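Local coordinates for protein exodeoxyribonuclease (Neisseria meningitidis, PDB 4B5J) that probably cleaves DNA at apurinic or apyrimidinic sites as a metal-dependent endonuclease of the AP/ExoA repair family, at residues C60-G65 and F89-R94; G141-V146 and T226-A231; L159-G164 and K214-R219. All coordinates share one frame; numbering follows the deposited sequence.

The three contacts lie in one alpha/beta sandwich of the DNase I-like kind, in which two six-stranded sheets pack together and loops at one edge hold the DNA. Interactions 1 and 3 belong to those loops: their centres are 29 Å apart, and they approach different chains of the bound DNA, C and B. Both come close to predicted catalytic residues, Glu92 with its side chain about 7 Å from that of Tyr109 and Trp218 about 7 Å from those of Asn151 and Asp221. Interaction 2 sits elsewhere, its nearest atom about 15 Å from the DNA. Along the chain, interaction 3 is nested within the loop that interaction 2 closes.

Interaction 1: C60-G65 and F89-R94. With nucleotides of chain C.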
loop_
_atom_site.group_PDB
_atom_site.type_symbol
_atom_site.label_atom_id
_atom_site.label_comp_id
_atom_site.label_asym_id
_atom_site.label_seq_id
_atom_site.Cartn_x
_atom_site.Cartn_y
_atom_site.Cartn_z
ATOM N N CYS A 60 -7.924 -6.763 -10.899
ATOM C CA CYS A 60 -6.939 -7.766 -11.285
ATOM C C CYS A 60 -6.219 -7.413 -12.580
ATOM O O CYS A 60 -6.765 -6.723 -13.440
ATOM C CB CYS A 60 -7.612 -9.130 -11.415
ATOM S SG CYS A 60 -8.288 -9.747 -9.873
ATOM N N ALA A 61 -4.987 -7.890 -12.710
ATOM C CA ALA A 61 -4.217 -7.682 -13.927
ATOM C C ALA A 61 -4.772 -8.558 -15.042
ATOM O O ALA A 61 -5.453 -9.551 -14.780
ATOM C CB ALA A 61 -2.752 -8.000 -13.688
ATOM N N GLU A 62 -4.482 -8.182 -16.284
ATOM C CA GLU A 62 -4.894 -8.976 -17.437
ATOM C C GLU A 62 -4.008 -10.209 -17.598
ATOM O O GLU A 62 -4.487 -11.284 -17.968
ATOM C CB GLU A 62 -4.880 -8.131 -18.711
ATOM C CG GLU A 62 -5.912 -7.010 -18.721
ATOM C CD GLU A 62 -7.337 -7.522 -18.599
ATOM O OE1 GLU A 62 -7.630 -8.618 -19.126
ATOM O OE2 GLU A 62 -8.168 -6.829 -17.973
ATOM N N LYS A 63 -2.716 -10.055 -17.326
ATOM C CA LYS A 63 -1.807 -11.195 -17.315
ATOM C C LYS A 63 -2.036 -11.988 -16.030
ATOM O O LYS A 63 -2.422 -11.423 -15.006
ATOM C CB LYS A 63 -0.349 -10.738 -17.430
ATOM C CG LYS A 63 0.115 -9.846 -16.295
ATOM C CD LYS A 63 1.564 -9.400 -16.465
ATOM C CE LYS A 63 1.651 -7.948 -16.922
ATOM N NZ LYS A 63 2.986 -7.355 -16.623
ATOM N N ARG A 64 -1.804 -13.295 -16.085
ATOM C CA ARG A 64 -2.155 -14.178 -14.974
ATOM C C ARG A 64 -1.089 -14.225 -13.879
ATOM O O ARG A 64 0.090 -13.973 -14.131
ATOM C CB ARG A 64 -2.476 -15.584 -15.495
ATOM C CG ARG A 64 -3.627 -15.594 -16.496
ATOM C CD ARG A 64 -3.958 -16.987 -17.007
ATOM N NE ARG A 64 -4.405 -17.881 -15.943
ATOM C CZ ARG A 64 -3.703 -18.923 -15.510
ATOM N NH1 ARG A 64 -2.531 -19.194 -16.059
ATOM N NH2 ARG A 64 -4.172 -19.694 -14.538
ATOM N N GLY A 65 -1.519 -14.538 -12.660
ATOM C CA GLY A 65 -0.625 -14.612 -11.515
ATOM C C GLY A 65 0.223 -13.367 -11.319
ATOM O O GLY A 65 1.370 -13.454 -10.884
ATOM N N PHE A 89 -2.125 1.565 -17.164
ATOM C CA PHE A 89 -1.871 1.123 -15.799
ATOM C C PHE A 89 -2.967 0.199 -15.284
ATOM O O PHE A 89 -2.692 -0.762 -14.567
ATOM C CB PHE A 89 -1.708 2.325 -14.864
ATOM C CG PHE A 89 -0.629 3.280 -15.293
ATOM C CD1 PHE A 89 0.680 2.849 -15.428
ATOM C CD2 PHE A 89 -0.922 4.609 -15.554
ATOM C CE1 PHE A 89 1.674 3.723 -15.819
ATOM C CE2 PHE A 89 0.069 5.487 -15.945
ATOM C CZ PHE A 89 1.369 5.043 -16.078
ATOM N N ASP A 90 -4.210 0.489 -15.651
ATOM C CA ASP A 90 -5.334 -0.307 -15.178
ATOM C C ASP A 90 -5.280 -1.733 -15.713
ATOM O O ASP A 90 -5.916 -2.630 -15.159
ATOM C CB ASP A 90 -6.669 0.362 -15.516
ATOM C CG ASP A 90 -6.939 1.588 -14.656
ATOM O OD1 ASP A 90 -6.305 1.715 -13.588
ATOM O OD2 ASP A 90 -7.784 2.420 -15.043
ATOM N N ARG A 91 -4.513 -1.940 -16.780
ATOM C CA ARG A 91 -4.299 -3.283 -17.316
ATOM C C ARG A 91 -3.653 -4.206 -16.283
ATOM O O ARG A 91 -3.745 -5.431 -16.391
ATOM C CB ARG A 91 -3.422 -3.228 -18.572
ATOM C CG ARG A 91 -4.093 -2.594 -19.773
ATOM C CD ARG A 91 -4.236 -3.585 -20.915
ATOM N NE ARG A 91 -3.012 -3.707 -21.701
ATOM C CZ ARG A 91 -2.585 -4.841 -22.247
ATOM N NH1 ARG A 91 -3.277 -5.959 -22.080
ATOM N NH2 ARG A 91 -1.460 -4.860 -22.952
ATOM N N GLU A 92 -3.007 -3.611 -15.283
ATOM C CA GLU A 92 -2.213 -4.365 -14.314
ATOM C C GLU A 92 -2.837 -4.438 -12.918
ATOM O O GLU A 92 -2.278 -5.065 -12.020
ATOM C CB GLU A 92 -0.795 -3.791 -14.236
ATOM C CG GLU A 92 -0.047 -3.858 -15.561
ATOM C CD GLU A 92 1.303 -3.171 -15.517
ATOM O OE1 GLU A 92 1.744 -2.780 -14.417
ATOM O OE2 GLU A 92 1.922 -3.017 -16.591
ATOM N N GLY A 93 -3.993 -3.804 -12.745
ATOM C CA GLY A 93 -4.722 -3.871 -11.492
ATOM C C GLY A 93 -3.905 -3.347 -10.328
ATOM O O GLY A 93 -3.292 -4.122 -9.590
ATOM N N ARG A 94 -3.900 -2.028 -10.161
ATOM C CA ARG A 94 -3.039 -1.388 -9.173
ATOM C C ARG A 94 -3.759 -0.337 -8.329
ATOM O O ARG A 94 -3.152 0.296 -7.464
ATOM C CB ARG A 94 -1.831 -0.755 -9.866
ATOM C CG ARG A 94 -0.965 -1.743 -10.627
ATOM C CD ARG A 94 0.144 -1.039 -11.381
ATOM N NE ARG A 94 1.115 -1.987 -11.919
ATOM C CZ ARG A 94 2.101 -2.526 -11.209
ATOM N NH1 ARG A 94 2.244 -2.209 -9.928
ATOM N NH2 ARG A 94 2.941 -3.379 -11.777
ATOM P P DC C 11 -1.170 -18.982 -11.272
ATOM O OP1 DC C 11 -2.483 -18.379 -11.586
ATOM O OP2 DC C 11 -1.116 -20.230 -10.477
ATOM O "O5'" DC C 11 -0.369 -19.234 -12.633
ATOM C "C5'" DC C 11 -0.239 -18.191 -13.591
ATOM C "C4'" DC C 11 0.706 -18.576 -14.721
ATOM O "O4'" DC C 11 2.091 -18.423 -14.309
ATOM C "C3'" DC C 11 0.673 -20.023 -15.193
ATOM O "O3'" DC C 11 -0.471 -20.330 -15.973
ATOM C "C2'" DC C 11 1.940 -20.000 -16.038
ATOM C "C1'" DC C 11 2.886 -19.336 -15.051
ATOM N N1 DC C 11 3.520 -20.337 -14.143
ATOM C C2 DC C 11 4.833 -20.747 -14.394
ATOM O O2 DC C 11 5.440 -20.260 -15.356
ATOM N N3 DC C 11 5.404 -21.661 -13.571
ATOM C C4 DC C 11 4.714 -22.160 -12.544
ATOM N N4 DC C 11 5.320 -23.058 -11.761
ATOM C C5 DC C 11 3.372 -21.761 -12.274
ATOM C C6 DC C 11 2.822 -20.859 -13.091
HETATM O O HOH W 1 -7.050 -5.154 -15.289
#
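The backbone carbonyl oxygen of Arg91 ties the loop 60-65 to the turn at 89-94. Glu62 N donates to Arg91 O over 2.9 Å, and Ala61 CA leans its C-H on Arg91 O at 3.4 Å. Alanine suits a place where two backbones run this close: its whole side chain is a methyl, and Ala61 CB rests 3.4 Å from Glu92 O. Gly93 fits equally well, since it leaves a type I turn with positive phi and lacks a side chain just where Cys60 and Ala61 press in. At Glu62, chi1 of -66° keeps CG beside the backbone N and brings Glu62 CG to 3.6 Å from Arg91 O. A water lies between Cys60 O and Asp90 O, although its approach to Cys60 O is doubtfully short.

Behind this seam, Arg94 grips the Glu92 carboxylate side-on with two nitrogens, both on one oxygen: Arg94 NE meets Glu92 OE1 at 2.7 Å on that oxygen's anti lone pair, while Arg94 NH2 reaches Glu92 OE1 at 3.0 Å. Arg119 adds a salt bridge to the same oxygen. Lys63 NZ, 4.5 Å from Glu92 OE2, contributes positive charge from across the contact without forming a salt bridge.

At the far end of the loop, OP1 of DC11 of chain C lies over one face of the Arg64 guanidinium; the approach of Arg64 NH1 to O3' of that nucleotide is doubtfully short. Arg94 also makes a cation-pi contact with Tyr109, a predicted active-site residue, and packs on a phosphate of the bound nucleic acid. With so many cations around it, Glu92 would be expected to remain ionised, and its carboxylate fixes the rotation of the Arg94 guanidinium beside the tyrosine and the phosphate.

Interaction 2: G141-V146 and T226-A231; sequences GRDIVV and TPELAA
Thr226 OG1 accepts the backbone N-H of Ile144 in a fairly straight bond of 2.9 Å (161°), and Thr226 N answers by donating to Ile144 O at 3.2 Å. One threonine thus satisfies both the amide and the carbonyl of a single residue on strand 143-147, using its side chain for one and its backbone for the other. The hydroxyl can do this because chi1 of 44° sets OG1 between the backbone N and the carbonyl carbon, facing the strand.

Thr226 occupies the N-cap position of helix 227-230, yet its side chain makes no direct capping bond. A water does the bridging instead: it lies 2.7 Å from Thr226 OG1, accepts from Leu229 N at 2.9 Å, and donates to Asp143 OD1 at 2.8 Å. The other carboxylate oxygen, Asp143 OD2, is held by a salt bridge from Arg102 and by the hydroxyl of Tyr256.

Beside this polar network, Leu229 CD2 packs tightly on Val145 CG2 at 3.5 Å and touches Asp143 CB, the two branched side chains of leucine and valine crossing at about a right angle. Glu228 OE1 comes within 3.6 Å of Asp143 OD1. That approach of like charges is probably eased by Arg102, which pairs with Asp143 and more weakly with Glu228, consistent with a junction whose negative charge is partly balanced by Arg102 and whose amide at Leu229 is met by water.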
loop_
_atom_site.group_PDB
_atom_site.type_symbol
_atom_site.label_atom_id
_atom_site.label_comp_id
_atom_site.label_asym_id
_atom_site.label_seq_id
_atom_site.Cartn_x
_atom_site.Cartn_y
_atom_site.Cartn_z
ATOM N N GLY A 141 -11.813 17.433 -0.130
ATOM C CA GLY A 141 -12.185 17.904 1.191
ATOM C C GLY A 141 -12.762 16.812 2.071
ATOM O O GLY A 141 -13.473 17.089 3.038
ATOM N N ARG A 142 -12.459 15.564 1.731
ATOM C CA ARG A 142 -12.927 14.418 2.502
ATOM C C ARG A 142 -11.762 13.762 3.242
ATOM O O ARG A 142 -10.622 14.206 3.130
ATOM C CB ARG A 142 -13.629 13.415 1.582
ATOM C CG ARG A 142 -14.817 14.020 0.838
ATOM C CD ARG A 142 -15.352 13.117 -0.266
ATOM N NE ARG A 142 -15.865 11.852 0.249
ATOM C CZ ARG A 142 -15.219 10.698 0.148
ATOM N NH1 ARG A 142 -14.040 10.656 -0.456
ATOM N NH2 ARG A 142 -15.751 9.588 0.648
ATOM N N ASP A 143 -12.054 12.716 4.004
ATOM C CA ASP A 143 -11.015 11.989 4.726
ATOM C C ASP A 143 -10.539 10.803 3.893
ATOM O O ASP A 143 -11.247 9.809 3.766
ATOM C CB ASP A 143 -11.549 11.506 6.076
ATOM C CG ASP A 143 -12.086 12.642 6.929
ATOM O OD1 ASP A 143 -11.501 13.745 6.882
ATOM O OD2 ASP A 143 -13.091 12.434 7.637
ATOM N N ILE A 144 -9.339 10.901 3.335
ATOM C CA ILE A 144 -8.855 9.869 2.425
ATOM C C ILE A 144 -7.536 9.253 2.878
ATOM O O ILE A 144 -6.576 9.961 3.178
ATOM C CB ILE A 144 -8.697 10.408 0.985
ATOM C CG1 ILE A 144 -10.029 10.971 0.477
ATOM C CG2 ILE A 144 -8.201 9.309 0.057
ATOM C CD1 ILE A 144 -9.977 11.481 -0.953
ATOM N N VAL A 145 -7.508 7.923 2.925
ATOM C CA VAL A 145 -6.294 7.177 3.229
ATOM C C VAL A 145 -5.853 6.385 2.002
ATOM O O VAL A 145 -6.586 5.527 1.514
ATOM C CB VAL A 145 -6.528 6.175 4.371
ATOM C CG1 VAL A 145 -5.229 5.453 4.723
ATOM C CG2 VAL A 145 -7.108 6.878 5.584
ATOM N N VAL A 146 -4.661 6.683 1.498
ATOM C CA VAL A 146 -4.082 5.913 0.410
ATOM C C VAL A 146 -3.085 4.908 0.970
ATOM O O VAL A 146 -1.946 5.258 1.304
ATOM C CB VAL A 146 -3.381 6.802 -0.627
ATOM C CG1 VAL A 146 -2.828 5.953 -1.754
ATOM C CG2 VAL A 146 -4.345 7.842 -1.173
ATOM N N THR A 226 -5.016 12.403 4.550
ATOM C CA THR A 226 -5.426 13.806 4.534
ATOM C C THR A 226 -5.345 14.392 5.947
ATOM O O THR A 226 -5.476 13.659 6.923
ATOM C CB THR A 226 -6.855 13.967 3.971
ATOM O OG1 THR A 226 -7.704 12.957 4.527
ATOM C CG2 THR A 226 -6.852 13.821 2.456
ATOM N N PRO A 227 -5.138 15.721 6.052
ATOM C CA PRO A 227 -4.804 16.429 7.299
ATOM C C PRO A 227 -5.734 16.152 8.479
ATOM O O PRO A 227 -5.265 15.723 9.536
ATOM C CB PRO A 227 -4.908 17.904 6.900
ATOM C CG PRO A 227 -4.624 17.916 5.452
ATOM C CD PRO A 227 -5.236 16.653 4.914
ATOM N N GLU A 228 -7.024 16.419 8.309
ATOM C CA GLU A 228 -7.984 16.238 9.391
ATOM C C GLU A 228 -7.923 14.830 9.977
ATOM O O GLU A 228 -7.908 14.657 11.195
ATOM C CB GLU A 228 -9.403 16.532 8.907
ATOM C CG GLU A 228 -9.651 17.979 8.548
ATOM C CD GLU A 228 -11.066 18.208 8.069
ATOM O OE1 GLU A 228 -11.789 17.210 7.855
ATOM O OE2 GLU A 228 -11.460 19.382 7.907
ATOM N N LEU A 229 -7.890 13.827 9.106
ATOM C CA LEU A 229 -7.841 12.440 9.549
ATOM C C LEU A 229 -6.476 12.093 10.127
ATOM O O LEU A 229 -6.382 11.365 11.112
ATOM C CB LEU A 229 -8.189 11.488 8.402
ATOM C CG LEU A 229 -8.260 10.003 8.774
ATOM C CD1 LEU A 229 -9.153 9.794 9.986
ATOM C CD2 LEU A 229 -8.746 9.176 7.598
ATOM N N ALA A 230 -5.420 12.610 9.508
ATOM C CA ALA A 230 -4.070 12.382 10.001
ATOM C C ALA A 230 -3.989 12.805 11.458
ATOM O O ALA A 230 -3.406 12.105 12.289
ATOM C CB ALA A 230 -3.058 13.151 9.166
ATOM N N ALA A 231 -4.593 13.949 11.762
ATOM C CA ALA A 231 -4.594 14.494 13.118
ATOM C C ALA A 231 -5.237 13.542 14.132
ATOM O O ALA A 231 -4.997 13.652 15.333
ATOM C CB ALA A 231 -5.302 15.838 13.137
HETATM O O HOH W 2 -8.857 14.472 6.424
#

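Interaction 3: L159-G164 and K214-R219; sequences LKNWKG and KDVGWR. With nucleotides of chain B.
Leu159 CD1 stands over the six-membered ring of Trp218, 3.8 Å from its centroid and 3° off the ring normal, a CH-pi contact. The methyl gets there because chi1 of 67° sets Leu159 CG between its backbone N and carbonyl carbon. At the edge of the same indole, close to its plane, Trp218 NE1 donates to OP1 of DA8 of chain B over 2.7 Å in a nearly straight bond (163°). Leucine supplies an apolar methyl for the face, and tryptophan a neutral N-H for the phosphate. The next phosphate is held by charge: Lys214 NZ donates to OP2 of DT9 of chain B at 2.8 Å. Between them Val216 CG1 lies against O5' of DA8 of chain B and meets Asn161 ND2 at 3.6 Å.

The next shell is backbone. Lys160 N donates to Gly217 O at 3.1 Å, and Leu159 CA also lies near that oxygen; Leu159 and Trp218 form a single backbone bridge, and their side chains run side by side. A water accepts from Asn161 N at 2.8 Å and reaches Gly217 O and OP1 of DA8 of chain B through weak bonds.

Farther out, Trp204 meets the Trp218 ring edge-to-face, and salt bridges to Asp158 and Asp190 hold Arg219 at the end of segment 214-219. Asp215 OD1 accepts a hydrogen bond from Trp205, while Asp215 OD2 lies 4.2 Å from Lys160 NZ, beyond a salt bridge. With Leu159 over one face, the indole N-H is probably well oriented, and two successive phosphates are bound by one neutral donor and one cation.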
loop_
_atom_site.group_PDB
_atom_site.type_symbol
_atom_site.label_atom_id
_atom_site.label_comp_id
_atom_site.label_asym_id
_atom_site.label_seq_id
_atom_site.Cartn_x
_atom_site.Cartn_y
_atom_site.Cartn_z
ATOM N N LEU A 159 15.407 3.268 5.099
ATOM C CA LEU A 159 16.024 2.012 4.686
ATOM C C LEU A 159 17.402 1.868 5.317
ATOM O O LEU A 159 18.113 2.855 5.491
ATOM C CB LEU A 159 16.117 1.922 3.157
ATOM C CG LEU A 159 17.062 2.885 2.428
ATOM C CD1 LEU A 159 17.238 2.478 0.973
ATOM C CD2 LEU A 159 16.573 4.318 2.528
ATOM N N LYS A 160 17.780 0.639 5.658
ATOM C CA LYS A 160 19.061 0.387 6.320
ATOM C C LYS A 160 20.244 0.821 5.459
ATOM O O LYS A 160 21.018 1.693 5.852
ATOM C CB LYS A 160 19.203 -1.092 6.694
ATOM C CG LYS A 160 20.467 -1.416 7.486
ATOM C CD LYS A 160 20.236 -1.317 8.988
ATOM C CE LYS A 160 19.296 -2.418 9.464
ATOM N NZ LYS A 160 19.091 -2.424 10.940
ATOM N N ASN A 161 20.385 0.206 4.290
ATOM C CA ASN A 161 21.465 0.556 3.371
ATOM C C ASN A 161 21.074 1.712 2.460
ATOM O O ASN A 161 20.752 1.503 1.291
ATOM C CB ASN A 161 21.869 -0.652 2.521
ATOM C CG ASN A 161 22.530 -1.750 3.334
ATOM O OD1 ASN A 161 23.005 -1.516 4.446
ATOM N ND2 ASN A 161 22.572 -2.956 2.775
ATOM N N TRP A 162 21.111 2.931 2.989
ATOM C CA TRP A 162 20.668 4.092 2.222
ATOM C C TRP A 162 21.743 4.628 1.274
ATOM O O TRP A 162 21.430 5.176 0.218
ATOM C CB TRP A 162 20.142 5.201 3.144
ATOM C CG TRP A 162 21.175 5.819 4.042
ATOM C CD1 TRP A 162 21.449 5.476 5.336
ATOM C CD2 TRP A 162 22.061 6.900 3.719
ATOM N NE1 TRP A 162 22.453 6.271 5.834
ATOM C CE2 TRP A 162 22.846 7.153 4.861
ATOM C CE3 TRP A 162 22.268 7.675 2.572
ATOM C CZ2 TRP A 162 23.822 8.149 4.892
ATOM C CZ3 TRP A 162 23.237 8.661 2.604
ATOM C CH2 TRP A 162 24.003 8.890 3.756
ATOM N N LYS A 163 23.005 4.457 1.645
ATOM C CA LYS A 163 24.107 4.962 0.834
ATOM C C LYS A 163 24.278 4.183 -0.467
ATOM O O LYS A 163 24.518 4.769 -1.523
ATOM C CB LYS A 163 25.413 4.939 1.630
ATOM C CG LYS A 163 25.490 5.993 2.718
ATOM C CD LYS A 163 26.743 5.830 3.561
ATOM C CE LYS A 163 26.875 6.951 4.577
ATOM N NZ LYS A 163 27.950 6.682 5.568
ATOM N N GLY A 164 24.149 2.863 -0.386
ATOM C CA GLY A 164 24.419 1.998 -1.520
ATOM C C GLY A 164 23.249 1.777 -2.460
ATOM O O GLY A 164 23.382 1.087 -3.472
ATOM N N LYS A 214 18.631 -9.961 9.343
ATOM C CA LYS A 214 19.510 -8.850 9.691
ATOM C C LYS A 214 18.750 -7.532 9.791
ATOM O O LYS A 214 19.323 -6.508 10.163
ATOM C CB LYS A 214 20.639 -8.713 8.668
ATOM C CG LYS A 214 21.826 -9.629 8.909
ATOM C CD LYS A 214 22.914 -9.417 7.861
ATOM C CE LYS A 214 23.338 -7.958 7.764
ATOM N NZ LYS A 214 24.348 -7.714 6.688
ATOM N N ASP A 215 17.465 -7.567 9.455
ATOM C CA ASP A 215 16.634 -6.361 9.414
ATOM C C ASP A 215 17.182 -5.291 8.465
ATOM O O ASP A 215 17.007 -4.097 8.695
ATOM C CB ASP A 215 16.427 -5.778 10.819
ATOM C CG ASP A 215 15.314 -4.736 10.865
ATOM O OD1 ASP A 215 14.454 -4.734 9.959
ATOM O OD2 ASP A 215 15.290 -3.923 11.813
ATOM N N VAL A 216 17.852 -5.727 7.402
ATOM C CA VAL A 216 18.221 -4.825 6.321
ATOM C C VAL A 216 16.976 -4.582 5.469
ATOM O O VAL A 216 16.721 -5.305 4.509
ATOM C CB VAL A 216 19.339 -5.419 5.443
ATOM C CG1 VAL A 216 19.675 -4.478 4.299
ATOM C CG2 VAL A 216 20.580 -5.714 6.280
ATOM N N GLY A 217 16.200 -3.564 5.829
ATOM C CA GLY A 217 14.904 -3.352 5.207
ATOM C C GLY A 217 14.672 -2.003 4.557
ATOM O O GLY A 217 15.555 -1.149 4.510
ATOM N N TRP A 218 13.460 -1.834 4.037
ATOM C CA TRP A 218 13.019 -0.609 3.389
ATOM C C TRP A 218 11.636 -0.299 3.929
ATOM O O TRP A 218 10.855 -1.213 4.188
ATOM C CB TRP A 218 12.863 -0.820 1.880
ATOM C CG TRP A 218 14.115 -1.064 1.093
ATOM C CD1 TRP A 218 15.065 -2.014 1.326
ATOM C CD2 TRP A 218 14.523 -0.371 -0.096
ATOM N NE1 TRP A 218 16.050 -1.944 0.367
ATOM C CE2 TRP A 218 15.741 -0.943 -0.516
ATOM C CE3 TRP A 218 13.982 0.684 -0.838
ATOM C CZ2 TRP A 218 16.426 -0.495 -1.643
ATOM C CZ3 TRP A 218 14.663 1.126 -1.957
ATOM C CH2 TRP A 218 15.871 0.536 -2.351
ATOM N N ARG A 219 11.314 0.980 4.080
ATOM C CA ARG A 219 9.930 1.360 4.330
ATOM C C ARG A 219 9.324 1.888 3.034
ATOM O O ARG A 219 9.439 3.073 2.722
ATOM C CB ARG A 219 9.817 2.398 5.453
ATOM C CG ARG A 219 8.375 2.722 5.839
ATOM C CD ARG A 219 8.300 3.677 7.027
ATOM N NE ARG A 219 8.750 5.022 6.680
ATOM C CZ ARG A 219 7.938 6.015 6.334
ATOM N NH1 ARG A 219 6.626 5.817 6.295
ATOM N NH2 ARG A 219 8.434 7.207 6.031
ATOM P P DA B 8 19.373 -3.989 0.068
ATOM O OP1 DA B 8 17.991 -3.822 0.571
ATOM O OP2 DA B 8 20.307 -2.844 0.090
ATOM O "O5'" DA B 8 20.079 -5.185 0.854
ATOM C "C5'" DA B 8 19.441 -6.449 0.907
ATOM C "C4'" DA B 8 20.469 -7.560 0.831
ATOM O "O4'" DA B 8 21.060 -7.588 -0.492
ATOM C "C3'" DA B 8 21.633 -7.449 1.807
ATOM O "O3'" DA B 8 21.963 -8.759 2.228
ATOM C "C2'" DA B 8 22.744 -6.823 0.967
ATOM C "C1'" DA B 8 22.461 -7.411 -0.411
ATOM N N9 DA B 8 22.854 -6.558 -1.530
ATOM C C8 DA B 8 22.505 -5.252 -1.742
ATOM N N7 DA B 8 22.999 -4.742 -2.846
ATOM C C5 DA B 8 23.716 -5.788 -3.400
ATOM C C6 DA B 8 24.480 -5.895 -4.578
ATOM N N6 DA B 8 24.645 -4.886 -5.439
ATOM N N1 DA B 8 25.068 -7.079 -4.837
ATOM C C2 DA B 8 24.898 -8.087 -3.972
ATOM N N3 DA B 8 24.205 -8.107 -2.834
ATOM C C4 DA B 8 23.635 -6.916 -2.605
ATOM P P DT B 9 23.073 -8.989 3.361
ATOM O OP1 DT B 9 22.736 -10.234 4.082
ATOM O OP2 DT B 9 23.225 -7.724 4.111
ATOM O "O5'" DT B 9 24.410 -9.230 2.527
ATOM C "C5'" DT B 9 24.472 -10.349 1.656
ATOM C "C4'" DT B 9 25.683 -10.259 0.746
ATOM O "O4'" DT B 9 25.555 -9.125 -0.149
ATOM C "C3'" DT B 9 27.018 -10.095 1.465
ATOM O "O3'" DT B 9 27.827 -11.224 1.126
ATOM C "C2'" DT B 9 27.563 -8.763 0.937
ATOM C "C1'" DT B 9 26.852 -8.643 -0.405
ATOM N N1 DT B 9 26.747 -7.261 -0.966
ATOM C C2 DT B 9 27.280 -7.012 -2.213
ATOM O O2 DT B 9 27.838 -7.864 -2.883
ATOM N N3 DT B 9 27.133 -5.721 -2.651
ATOM C C4 DT B 9 26.520 -4.677 -1.985
ATOM O O4 DT B 9 26.440 -3.548 -2.462
ATOM C C5 DT B 9 25.983 -5.007 -0.688
ATOM C C7 DT B 9 25.295 -3.951 0.129
ATOM C C6 DT B 9 26.118 -6.266 -0.246
HETATM O O HOH W 3 18.491 -1.268 2.826
#